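Local structure of aminotransferase, classes I and II (3H14) at residues Y231-G236 with Q282-V287; P71-R76 with A273-D278; A163-A168 with G184-A189. The protein probably catalyses pyridoxal-phosphate-dependent amino-group transfer, likely between L-aspartate and 2-oxoglutarate, as a class I aminotransferase. All coordinates share one frame; numbering follows the deposited sequence.

Contact 1 (Y231-G236 with Q282-V287)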
ATOM      1  N   TYR A 231       1.208   9.432  -1.585  1.00 19.17           N
ATOM      2  CA  TYR A 231       1.862  10.729  -1.372  1.00 18.96           C
ATOM      3  C   TYR A 231       1.378  11.759  -2.399  1.00 19.49           C
ATOM      4  O   TYR A 231       1.168  12.927  -2.080  1.00 19.48           O
ATOM      5  CB  TYR A 231       3.358  10.609  -1.518  1.00 19.26           C
ATOM      6  CG  TYR A 231       4.042  11.937  -1.386  1.00 19.89           C
ATOM      7  CD1 TYR A 231       4.124  12.587  -0.133  1.00 18.79           C
ATOM      8  CD2 TYR A 231       4.544  12.588  -2.491  1.00 19.75           C
ATOM      9  CE1 TYR A 231       4.738  13.844  -0.010  1.00 16.22           C
ATOM     10  CE2 TYR A 231       5.184  13.813  -2.365  1.00 19.65           C
ATOM     11  CZ  TYR A 231       5.271  14.435  -1.133  1.00 19.49           C
ATOM     12  OH  TYR A 231       5.882  15.660  -1.074  1.00 20.69           O
ATOM     13  N   PHE A 232       1.200  11.326  -3.641  1.00 18.77           N
ATOM     14  CA  PHE A 232       0.760  12.287  -4.680  1.00 19.71           C
ATOM     15  C   PHE A 232      -0.733  12.541  -4.702  1.00 19.86           C
ATOM     16  O   PHE A 232      -1.184  13.399  -5.444  1.00 20.78           O
ATOM     17  CB  PHE A 232       1.306  11.894  -6.037  1.00 19.50           C
ATOM     18  CG  PHE A 232       2.779  11.942  -6.072  1.00 18.16           C
ATOM     19  CD1 PHE A 232       3.435  13.168  -6.171  1.00 19.81           C
ATOM     20  CD2 PHE A 232       3.522  10.784  -5.950  1.00 20.85           C
ATOM     21  CE1 PHE A 232       4.811  13.244  -6.163  1.00 17.71           C
ATOM     22  CE2 PHE A 232       4.890  10.834  -5.972  1.00 21.37           C
ATOM     23  CZ  PHE A 232       5.548  12.093  -6.069  1.00 21.34           C
ATOM     24  N   SER A 233      -1.477  11.789  -3.871  1.00 20.00           N
ATOM     25  CA  SER A 233      -2.880  12.081  -3.552  1.00 19.54           C
ATOM     26  C   SER A 233      -3.807  12.023  -4.753  1.00 20.56           C
ATOM     27  O   SER A 233      -4.782  12.763  -4.798  1.00 20.61           O
ATOM     28  CB  SER A 233      -2.988  13.444  -2.854  1.00 20.14           C
ATOM     29  OG  SER A 233      -4.237  13.574  -2.159  1.00 20.64           O
HETATM   30  N   MSE A 234      -3.540  11.115  -5.698  1.00 20.48           N
HETATM   31  CA  MSE A 234      -4.395  10.936  -6.861  1.00 22.23           C
HETATM   32  C   MSE A 234      -5.060   9.569  -6.912  1.00 22.02           C
HETATM   33  O   MSE A 234      -5.149   8.926  -7.964  1.00 22.18           O
HETATM   34  CB  MSE A 234      -3.585  11.200  -8.141  1.00 21.57           C
HETATM   35  CG  MSE A 234      -3.121  12.592  -8.210  1.00 23.39           C
HETATM   36 SE   MSE A 234      -2.049  12.942  -9.776  1.00 29.36          SE
HETATM   37  CE  MSE A 234      -3.378  12.475 -11.102  1.00 23.06           C
ATOM     38  N   THR A 235      -5.552   9.105  -5.759  1.00 22.14           N
ATOM     39  CA  THR A 235      -6.390   7.932  -5.737  1.00 22.82           C
ATOM     40  C   THR A 235      -7.576   8.184  -6.658  1.00 22.36           C
ATOM     41  O   THR A 235      -8.151   9.254  -6.660  1.00 22.51           O
ATOM     42  CB  THR A 235      -6.887   7.601  -4.275  1.00 23.77           C
ATOM     43  OG1 THR A 235      -5.781   7.111  -3.497  1.00 25.15           O
ATOM     44  CG2 THR A 235      -8.031   6.577  -4.299  1.00 25.34           C
ATOM     45  N   GLY A 236      -7.900   7.206  -7.477  1.00 22.32           N
ATOM     46  CA  GLY A 236      -9.046   7.311  -8.369  1.00 22.64           C
ATOM     47  C   GLY A 236      -8.664   7.670  -9.801  1.00 22.40           C
ATOM     48  O   GLY A 236      -9.471   7.545 -10.706  1.00 23.46           O
ATOM     49  N   GLN A 282       3.441  18.243   0.860  1.00 23.82           N
ATOM     50  CA  GLN A 282       4.091  18.279   2.167  1.00 24.73           C
ATOM     51  C   GLN A 282       3.140  18.767   3.241  1.00 24.24           C
ATOM     52  O   GLN A 282       3.284  18.381   4.386  1.00 25.08           O
ATOM     53  CB  GLN A 282       5.399  19.103   2.128  1.00 24.25           C
ATOM     54  CG  GLN A 282       6.510  18.371   1.344  1.00 26.05           C
ATOM     55  CD  GLN A 282       7.149  17.283   2.152  1.00 28.47           C
ATOM     56  OE1 GLN A 282       7.263  17.414   3.370  1.00 28.75           O
ATOM     57  NE2 GLN A 282       7.594  16.212   1.493  1.00 28.73           N
ATOM     58  N   ALA A 283       2.157  19.598   2.881  1.00 24.74           N
ATOM     59  CA  ALA A 283       1.128  20.043   3.832  1.00 23.90           C
ATOM     60  C   ALA A 283       0.272  18.864   4.264  1.00 24.19           C
ATOM     61  O   ALA A 283      -0.049  18.700   5.460  1.00 23.48           O
ATOM     62  CB  ALA A 283       0.265  21.103   3.212  1.00 25.03           C
ATOM     63  N   ASN A 284      -0.113  18.046   3.286  1.00 24.44           N
ATOM     64  CA  ASN A 284      -0.787  16.779   3.562  1.00 24.09           C
ATOM     65  C   ASN A 284       0.069  15.963   4.490  1.00 23.57           C
ATOM     66  O   ASN A 284      -0.430  15.405   5.426  1.00 25.34           O
ATOM     67  CB  ASN A 284      -1.000  15.956   2.295  1.00 24.20           C
ATOM     68  CG  ASN A 284      -1.897  16.631   1.263  1.00 25.33           C
ATOM     69  OD1 ASN A 284      -2.651  17.556   1.559  1.00 26.93           O
ATOM     70  ND2 ASN A 284      -1.817  16.144   0.034  1.00 23.54           N
ATOM     71  N   LEU A 285       1.362  15.856   4.224  1.00 24.41           N
ATOM     72  CA  LEU A 285       2.236  15.085   5.121  1.00 24.29           C
ATOM     73  C   LEU A 285       2.341  15.668   6.542  1.00 24.76           C
ATOM     74  O   LEU A 285       2.438  14.923   7.519  1.00 24.37           O
ATOM     75  CB  LEU A 285       3.607  14.918   4.515  1.00 23.92           C
ATOM     76  CG  LEU A 285       4.561  14.019   5.309  1.00 24.26           C
ATOM     77  CD1 LEU A 285       3.999  12.616   5.477  1.00 20.09           C
ATOM     78  CD2 LEU A 285       5.915  13.972   4.613  1.00 23.88           C
ATOM     79  N   ASP A 286       2.323  16.994   6.661  1.00 24.73           N
ATOM     80  CA  ASP A 286       2.274  17.643   7.990  1.00 24.44           C
ATOM     81  C   ASP A 286       1.048  17.193   8.761  1.00 24.15           C
ATOM     82  O   ASP A 286       1.105  16.963   9.970  1.00 25.39           O
ATOM     83  CB  ASP A 286       2.278  19.188   7.897  1.00 24.71           C
ATOM     84  CG  ASP A 286       3.580  19.758   7.338  1.00 25.07           C
ATOM     85  OD1 ASP A 286       4.643  19.095   7.433  1.00 29.42           O
ATOM     86  OD2 ASP A 286       3.532  20.872   6.766  1.00 25.90           O
ATOM     87  N   VAL A 287      -0.073  17.052   8.065  1.00 23.21           N
ATOM     88  CA  VAL A 287      -1.266  16.524   8.669  1.00 23.25           C
ATOM     89  C   VAL A 287      -1.064  15.081   9.150  1.00 22.28           C
ATOM     90  O   VAL A 287      -1.394  14.745  10.273  1.00 21.91           O
ATOM     91  CB  VAL A 287      -2.464  16.618   7.710  1.00 22.87           C
ATOM     92  CG1 VAL A 287      -3.631  15.916   8.295  1.00 23.71           C
ATOM     93  CG2 VAL A 287      -2.817  18.124   7.447  1.00 25.91           C
TER
HETATM   94  O   HOH W   1       0.745  14.169   0.247  1.00 22.64           O
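Tyr231 reaches from its loop to Gln282 in the second turn of helix 278-302. From CB, the first torsion sets CG anti to the backbone N (chi1 177°), and the ring extends toward the helix. CD2 stands 3.6 Å above the plane of the Phe232 ring, over its centre. CE1, across the ring, is 4.0 Å from Gln282 NE2, which comes in obliquely. The side chain also touches Leu281, and the ring meets that of Trp84 edge-to-face. At the tip, OH accepts a hydrogen bond from Gln282 NE2 at 3.1 Å. The bond is bent, with an N-H...O angle of 141°, and OH lies out of the amide plane. The bend of the Gln282 chain at chi2 (-78°) turns NE2 back to this OH; CG lies 3.7 Å from it. In class I aminotransferases the loop between strands 223-227 and 240-243 carries the lysine that binds pyridoxal phosphate. Here the part just after it is fastened to helix 278-302. A water adds a second tie, donating to Tyr231 O at 2.7 Å and accepting from Asn284 ND2 at 3.2 Å. Ser233 CB lies 4.1 Å from Asn284 ND2, while Ser233 OG is hydrogen-bonded to Thr43 OG1 and Gly44 O.

Contact 2 (P71-R76 with A273-D278). With GOL (glycerol), chain B.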
ATOM      1  N   PRO A  71       6.524  11.044 -22.443  1.00 28.91           N
ATOM      2  CA  PRO A  71       7.963  11.244 -22.212  1.00 27.65           C
ATOM      3  C   PRO A  71       8.328  12.231 -21.085  1.00 27.16           C
ATOM      4  O   PRO A  71       9.238  11.971 -20.308  1.00 26.38           O
ATOM      5  CB  PRO A  71       8.454  11.775 -23.579  1.00 28.57           C
ATOM      6  CG  PRO A  71       7.480  11.150 -24.565  1.00 28.69           C
ATOM      7  CD  PRO A  71       6.166  11.210 -23.875  1.00 28.56           C
ATOM      8  N   ALA A  72       7.652  13.371 -21.014  1.00 26.81           N
ATOM      9  CA  ALA A  72       7.894  14.333 -19.932  1.00 26.29           C
ATOM     10  C   ALA A  72       7.629  13.729 -18.537  1.00 25.52           C
ATOM     11  O   ALA A  72       8.312  14.064 -17.585  1.00 26.40           O
ATOM     12  CB  ALA A  72       7.046  15.583 -20.123  1.00 26.93           C
ATOM     13  N   LEU A  73       6.612  12.885 -18.423  1.00 24.52           N
ATOM     14  CA  LEU A  73       6.289  12.230 -17.128  1.00 24.06           C
ATOM     15  C   LEU A  73       7.316  11.182 -16.721  1.00 24.01           C
ATOM     16  O   LEU A  73       7.801  11.179 -15.598  1.00 24.37           O
ATOM     17  CB  LEU A  73       4.891  11.629 -17.180  1.00 23.79           C
ATOM     18  CG  LEU A  73       4.378  10.981 -15.877  1.00 23.39           C
ATOM     19  CD1 LEU A  73       4.388  11.949 -14.691  1.00 18.12           C
ATOM     20  CD2 LEU A  73       2.993  10.439 -16.131  1.00 21.63           C
ATOM     21  N   ARG A  74       7.688  10.327 -17.654  1.00 24.31           N
ATOM     22  CA  ARG A  74       8.855   9.441 -17.470  1.00 25.20           C
ATOM     23  C   ARG A  74      10.118  10.176 -17.041  1.00 25.14           C
ATOM     24  O   ARG A  74      10.813   9.763 -16.130  1.00 25.13           O
ATOM     25  CB  ARG A  74       9.135   8.675 -18.756  1.00 25.39           C
ATOM     26  CG  ARG A  74       8.006   7.733 -19.147  1.00 24.20           C
ATOM     27  CD  ARG A  74       8.258   7.108 -20.505  1.00 27.17           C
ATOM     28  NE  ARG A  74       9.101   5.940 -20.398  1.00 26.52           N
ATOM     29  CZ  ARG A  74       9.608   5.262 -21.418  1.00 30.74           C
ATOM     30  NH1 ARG A  74       9.434   5.666 -22.679  1.00 30.00           N
ATOM     31  NH2 ARG A  74      10.339   4.189 -21.161  1.00 30.45           N
ATOM     32  N   GLN A  75      10.426  11.265 -17.726  1.00 25.98           N
ATOM     33  CA  GLN A  75      11.563  12.105 -17.386  1.00 26.43           C
ATOM     34  C   GLN A  75      11.433  12.727 -15.994  1.00 25.53           C
ATOM     35  O   GLN A  75      12.414  12.815 -15.246  1.00 24.39           O
ATOM     36  CB  GLN A  75      11.701  13.208 -18.451  1.00 27.38           C
ATOM     37  CG  GLN A  75      12.330  12.701 -19.734  1.00 28.93           C
ATOM     38  CD  GLN A  75      11.987  13.528 -20.975  1.00 31.00           C
ATOM     39  OE1 GLN A  75      11.613  14.705 -20.881  1.00 36.64           O
ATOM     40  NE2 GLN A  75      12.121  12.908 -22.147  1.00 33.46           N
ATOM     41  N   ARG A  76      10.228  13.173 -15.651  1.00 24.59           N
ATOM     42  CA  ARG A  76      10.007  13.784 -14.327  1.00 24.83           C
ATOM     43  C   ARG A  76      10.142  12.782 -13.183  1.00 24.44           C
ATOM     44  O   ARG A  76      10.622  13.125 -12.108  1.00 24.46           O
ATOM     45  CB  ARG A  76       8.636  14.460 -14.236  1.00 24.66           C
ATOM     46  CG  ARG A  76       8.380  15.244 -12.931  1.00 24.80           C
ATOM     47  CD  ARG A  76       9.362  16.403 -12.748  1.00 27.15           C
ATOM     48  NE  ARG A  76       9.225  17.059 -11.453  1.00 26.90           N
ATOM     49  CZ  ARG A  76       9.757  16.619 -10.318  1.00 28.90           C
ATOM     50  NH1 ARG A  76      10.449  15.487 -10.276  1.00 30.13           N
ATOM     51  NH2 ARG A  76       9.584  17.304  -9.202  1.00 28.85           N
ATOM     52  N   ALA A 273       2.069  17.287 -13.415  1.00 21.84           N
ATOM     53  CA  ALA A 273       1.975  18.503 -12.623  1.00 22.31           C
ATOM     54  C   ALA A 273       2.064  18.217 -11.107  1.00 22.26           C
ATOM     55  O   ALA A 273       2.678  18.981 -10.372  1.00 23.29           O
ATOM     56  CB  ALA A 273       0.691  19.245 -12.964  1.00 21.62           C
ATOM     57  N   ALA A 274       1.438  17.132 -10.655  1.00 22.57           N
ATOM     58  CA  ALA A 274       1.409  16.767  -9.220  1.00 22.80           C
ATOM     59  C   ALA A 274       2.804  16.648  -8.661  1.00 23.66           C
ATOM     60  O   ALA A 274       3.071  17.022  -7.499  1.00 23.72           O
ATOM     61  CB  ALA A 274       0.681  15.457  -9.039  1.00 22.64           C
ATOM     62  N   LEU A 275       3.712  16.158  -9.506  1.00 24.16           N
ATOM     63  CA  LEU A 275       5.113  15.987  -9.120  1.00 25.05           C
ATOM     64  C   LEU A 275       5.787  17.297  -8.716  1.00 25.60           C
ATOM     65  O   LEU A 275       6.774  17.293  -7.977  1.00 25.47           O
ATOM     66  CB  LEU A 275       5.882  15.297 -10.252  1.00 25.14           C
ATOM     67  CG  LEU A 275       5.627  13.787 -10.344  1.00 24.32           C
ATOM     68  CD1 LEU A 275       5.771  13.258 -11.786  1.00 23.90           C
ATOM     69  CD2 LEU A 275       6.561  13.056  -9.375  1.00 26.22           C
ATOM     70  N   ASP A 276       5.262  18.422  -9.201  1.00 26.75           N
ATOM     71  CA  ASP A 276       5.781  19.738  -8.793  1.00 27.46           C
ATOM     72  C   ASP A 276       4.942  20.433  -7.708  1.00 27.31           C
ATOM     73  O   ASP A 276       5.223  21.584  -7.371  1.00 28.19           O
ATOM     74  CB  ASP A 276       5.918  20.647  -9.995  1.00 27.82           C
ATOM     75  CG  ASP A 276       6.938  20.148 -10.968  1.00 29.26           C
ATOM     76  OD1 ASP A 276       7.996  19.650 -10.518  1.00 32.44           O
ATOM     77  OD2 ASP A 276       6.671  20.235 -12.179  1.00 29.38           O
ATOM     78  N   CYS A 277       3.944  19.744  -7.145  1.00 27.01           N
ATOM     79  CA  CYS A 277       3.081  20.315  -6.085  1.00 27.12           C
ATOM     80  C   CYS A 277       3.613  20.015  -4.679  1.00 27.70           C
ATOM     81  O   CYS A 277       2.855  19.702  -3.754  1.00 27.77           O
ATOM     82  CB  CYS A 277       1.637  19.813  -6.215  1.00 26.66           C
ATOM     83  SG  CYS A 277       0.788  20.324  -7.719  1.00 25.67           S
ATOM     84  N   ASP A 278       4.923  20.127  -4.533  1.00 28.89           N
ATOM     85  CA  ASP A 278       5.632  19.826  -3.272  1.00 29.49           C
ATOM     86  C   ASP A 278       5.026  20.514  -2.057  1.00 28.44           C
ATOM     87  O   ASP A 278       4.843  19.886  -1.024  1.00 28.56           O
ATOM     88  CB  ASP A 278       7.116  20.216  -3.386  1.00 30.39           C
ATOM     89  CG  ASP A 278       7.790  19.627  -4.625  1.00 33.36           C
ATOM     90  OD1 ASP A 278       8.299  18.483  -4.552  1.00 35.61           O
ATOM     91  OD2 ASP A 278       7.833  20.324  -5.667  1.00 35.19           O
TER
HETATM   92  C1  GOL B 501      11.062  15.044  -6.033  1.00 34.94           C
HETATM   93  O1  GOL B 501      11.389  15.133  -7.408  1.00 33.83           O
HETATM   94  C2  GOL B 501       9.728  15.711  -5.695  1.00 34.13           C
HETATM   95  O2  GOL B 501       9.637  17.015  -6.224  1.00 33.94           O
HETATM   96  C3  GOL B 501       8.580  14.875  -6.256  1.00 35.23           C
HETATM   97  O3  GOL B 501       7.324  15.506  -6.096  1.00 34.67           O
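Arg76 and Asp276 form a salt bridge between helix 71-85 and the type I beta turn Ala274 to Cys277, which leads from helix 265-274 to helix 278-302. The grip is side-on, and both nitrogens go to one oxygen. Arg76 NE donates to Asp276 OD1 at 3.0 Å, with an angle of 154°, and Arg76 NH2 donates to the same OD1 at 3.1 Å. OD1 lies in the guanidinium plane, but the carboxylate is turned 34° from it. A glycerol, probably from the crystallisation liquor, continues the network. Arg76 NH1 donates to its O1 at 3.0 Å and NH2 to its O2. Glycerol O2 in turn donates to Asp278 OD1, and O3 donates to Leu275 O; Glu83 also binds it. The bend of the Arg76 chain at chi2 (62°) lays its aliphatic part along Leu275. Leu275 CB sits over one guanidinium face, displaced toward its rim. With an alanine in place of Arg76, Asp276 would probably be left with a long, weak ion pair to Arg79, and a gap would open beside Leu275. On the apolar side, Leu275 CD1 touches Arg76 CG at 3.5 Å. It also presses on Leu73 CD1 at 3.5 Å, tighter than usual for two methyl carbons.

Contact 3 (A163-A168 with G184-A189)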
ATOM      1  N   ALA A 163       9.429 -18.642  -7.175  1.00 20.05           N
ATOM      2  CA  ALA A 163       9.758 -17.997  -8.461  1.00 19.42           C
ATOM      3  C   ALA A 163       9.936 -16.495  -8.289  1.00 19.78           C
ATOM      4  O   ALA A 163      10.666 -15.840  -9.047  1.00 20.40           O
ATOM      5  CB  ALA A 163       8.630 -18.317  -9.477  1.00 19.46           C
ATOM      6  N   GLY A 164       9.242 -15.927  -7.279  1.00 19.95           N
ATOM      7  CA  GLY A 164       9.346 -14.535  -6.961  1.00 19.23           C
ATOM      8  C   GLY A 164       9.099 -14.230  -5.499  1.00 19.07           C
ATOM      9  O   GLY A 164       8.524 -15.064  -4.747  1.00 17.71           O
ATOM     10  N   LEU A 165       9.542 -13.041  -5.122  1.00 19.76           N
ATOM     11  CA  LEU A 165       9.320 -12.469  -3.799  1.00 21.24           C
ATOM     12  C   LEU A 165       8.902 -11.006  -3.897  1.00 22.48           C
ATOM     13  O   LEU A 165       9.549 -10.207  -4.583  1.00 21.77           O
ATOM     14  CB  LEU A 165      10.573 -12.553  -2.955  1.00 21.07           C
ATOM     15  CG  LEU A 165      10.459 -12.009  -1.515  1.00 20.29           C
ATOM     16  CD1 LEU A 165       9.608 -12.944  -0.644  1.00 22.21           C
ATOM     17  CD2 LEU A 165      11.882 -11.813  -0.910  1.00 22.73           C
HETATM   18  N   MSE A 166       7.857 -10.645  -3.165  1.00 22.80           N
HETATM   19  CA  MSE A 166       7.405  -9.257  -3.126  0.50 25.39           C
HETATM   20  C   MSE A 166       7.476  -8.683  -1.731  1.00 22.45           C
HETATM   21  O   MSE A 166       7.080  -9.338  -0.777  1.00 20.76           O
HETATM   22  CB  MSE A 166       5.975  -9.163  -3.606  0.50 25.43           C
HETATM   23  CG  MSE A 166       5.487  -7.728  -3.659  0.50 30.05           C
HETATM   24 SE   MSE A 166       4.451  -7.323  -5.229  0.50 41.11          SE
HETATM   25  CE  MSE A 166       5.287  -5.584  -5.022  0.50 34.42           C
ATOM     26  N   VAL A 167       8.034  -7.483  -1.617  1.00 20.83           N
ATOM     27  CA  VAL A 167       8.174  -6.791  -0.335  1.00 20.94           C
ATOM     28  C   VAL A 167       7.570  -5.396  -0.451  1.00 21.12           C
ATOM     29  O   VAL A 167       7.557  -4.807  -1.542  1.00 21.25           O
ATOM     30  CB  VAL A 167       9.663  -6.651   0.129  1.00 20.87           C
ATOM     31  CG1 VAL A 167      10.287  -8.024   0.273  1.00 22.77           C
ATOM     32  CG2 VAL A 167      10.454  -5.776  -0.844  1.00 21.88           C
ATOM     33  N   ALA A 168       7.067  -4.868   0.666  1.00 20.53           N
ATOM     34  CA  ALA A 168       6.508  -3.499   0.681  1.00 20.04           C
ATOM     35  C   ALA A 168       7.104  -2.718   1.825  1.00 19.72           C
ATOM     36  O   ALA A 168       7.151  -3.211   2.960  1.00 19.46           O
ATOM     37  CB  ALA A 168       4.964  -3.531   0.784  1.00 21.00           C
ATOM     38  N   GLY A 184      18.897  -5.020   1.492  1.00 26.84           N
ATOM     39  CA  GLY A 184      20.036  -5.747   0.931  1.00 26.86           C
ATOM     40  C   GLY A 184      19.989  -7.246   1.182  1.00 26.65           C
ATOM     41  O   GLY A 184      20.206  -8.043   0.269  1.00 27.44           O
ATOM     42  N   ALA A 185      19.697  -7.628   2.425  1.00 27.15           N
ATOM     43  CA  ALA A 185      19.681  -9.021   2.817  1.00 26.67           C
ATOM     44  C   ALA A 185      18.606  -9.758   2.060  1.00 25.76           C
ATOM     45  O   ALA A 185      18.828 -10.857   1.558  1.00 25.25           O
ATOM     46  CB  ALA A 185      19.456  -9.155   4.308  1.00 26.68           C
ATOM     47  N   LEU A 186      17.429  -9.138   1.969  1.00 25.33           N
ATOM     48  CA  LEU A 186      16.320  -9.730   1.227  1.00 24.36           C
ATOM     49  C   LEU A 186      16.658  -9.909  -0.242  1.00 24.62           C
ATOM     50  O   LEU A 186      16.397 -10.963  -0.804  1.00 23.89           O
ATOM     51  CB  LEU A 186      15.036  -8.886   1.378  1.00 24.76           C
ATOM     52  CG  LEU A 186      14.277  -9.057   2.679  1.00 23.61           C
ATOM     53  CD1 LEU A 186      13.228  -7.942   2.878  1.00 22.72           C
ATOM     54  CD2 LEU A 186      13.635 -10.436   2.690  1.00 21.70           C
ATOM     55  N   ILE A 187      17.202  -8.867  -0.873  1.00 24.44           N
ATOM     56  CA  ILE A 187      17.560  -8.933  -2.287  1.00 24.64           C
ATOM     57  C   ILE A 187      18.643  -9.999  -2.542  1.00 24.87           C
ATOM     58  O   ILE A 187      18.522 -10.798  -3.482  1.00 25.72           O
ATOM     59  CB  ILE A 187      18.044  -7.555  -2.836  1.00 24.53           C
ATOM     60  CG1 ILE A 187      16.857  -6.596  -2.957  1.00 25.58           C
ATOM     61  CG2 ILE A 187      18.734  -7.709  -4.230  1.00 25.41           C
ATOM     62  CD1 ILE A 187      17.250  -5.143  -3.251  1.00 23.83           C
ATOM     63  N   GLU A 188      19.682 -10.011  -1.707  1.00 25.83           N
ATOM     64  CA  GLU A 188      20.755 -11.010  -1.851  1.00 25.86           C
ATOM     65  C   GLU A 188      20.168 -12.430  -1.754  1.00 26.18           C
ATOM     66  O   GLU A 188      20.446 -13.277  -2.587  1.00 26.50           O
ATOM     67  CB  GLU A 188      21.863 -10.771  -0.823  1.00 26.69           C
ATOM     68  N   ALA A 189      19.297 -12.654  -0.778  1.00 25.86           N
ATOM     69  CA  ALA A 189      18.687 -13.951  -0.544  1.00 25.63           C
ATOM     70  C   ALA A 189      17.749 -14.379  -1.658  1.00 25.48           C
ATOM     71  O   ALA A 189      17.771 -15.532  -2.082  1.00 26.19           O
ATOM     72  CB  ALA A 189      17.962 -13.963   0.807  1.00 25.23           C
TER
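Leu186 leans from helix 180-192 onto Val167 and Leu165 of strand 164-168. Val167 and Leu186 point in opposite senses and lie alongside one another, so their methyl groups meet. Val167 CG1 lies 3.9 Å from Leu186 CD1. On Leu186, CD1 is the branch extended away from the backbone (chi2 166°), which carries this methyl to the strand. On Val167, CG1 does the touching. The other branch of Leu186 serves the second partner. Leu186 CD2 faces Leu165 CD2 at 4.2 Å, a looser contact. In Leu165 it is likewise the extended methyl that reaches across. One leucine of the helix thus spans two residues on the same face of the strand. The CA atoms of Val167 and Leu186 are 8.8 Å apart, and side chains alone bridge the distance. Between Leu165 and Val167, Met166 points to the other side of the strand. Phe157 touches both leucines, and Phe197 packs on Val167 and on Ile187. A glycerol, probably from the crystallisation liquor, is hydrogen-bonded to Met166 O and Ala168 N. Backbone hydrogen bonds join Leu165 to Ser196 and Ile198, and Gly164 to Gly119. The contact therefore lies within a beta-alpha-beta crossover: helix 180-192 packs against one face of the sheet while linking the adjacent parallel strands 164-168 and 196-200, as in the large domain of fold type I aminotransferases.

From the N terminus, residues 71-76 open contact 2 first. Contact 3 then opens at 163-168 and closes at 184-189, a short local loop wholly within the span of contact 2. Residues 231-236 open contact 1. Contact 2 closes at 273-278, and contact 1 closes soon after at 282-287, so these two cross. They also touch: Phe232 CZ packs on Leu275 CD2 at 3.6 Å. Together they tie helix 71-85 and the loop after strand 223-227 to the chain where helix 265-274 gives way to helix 278-302. Contact 3 stands apart, joining helix to sheet, with its centre about 28 Å from that of contact 1.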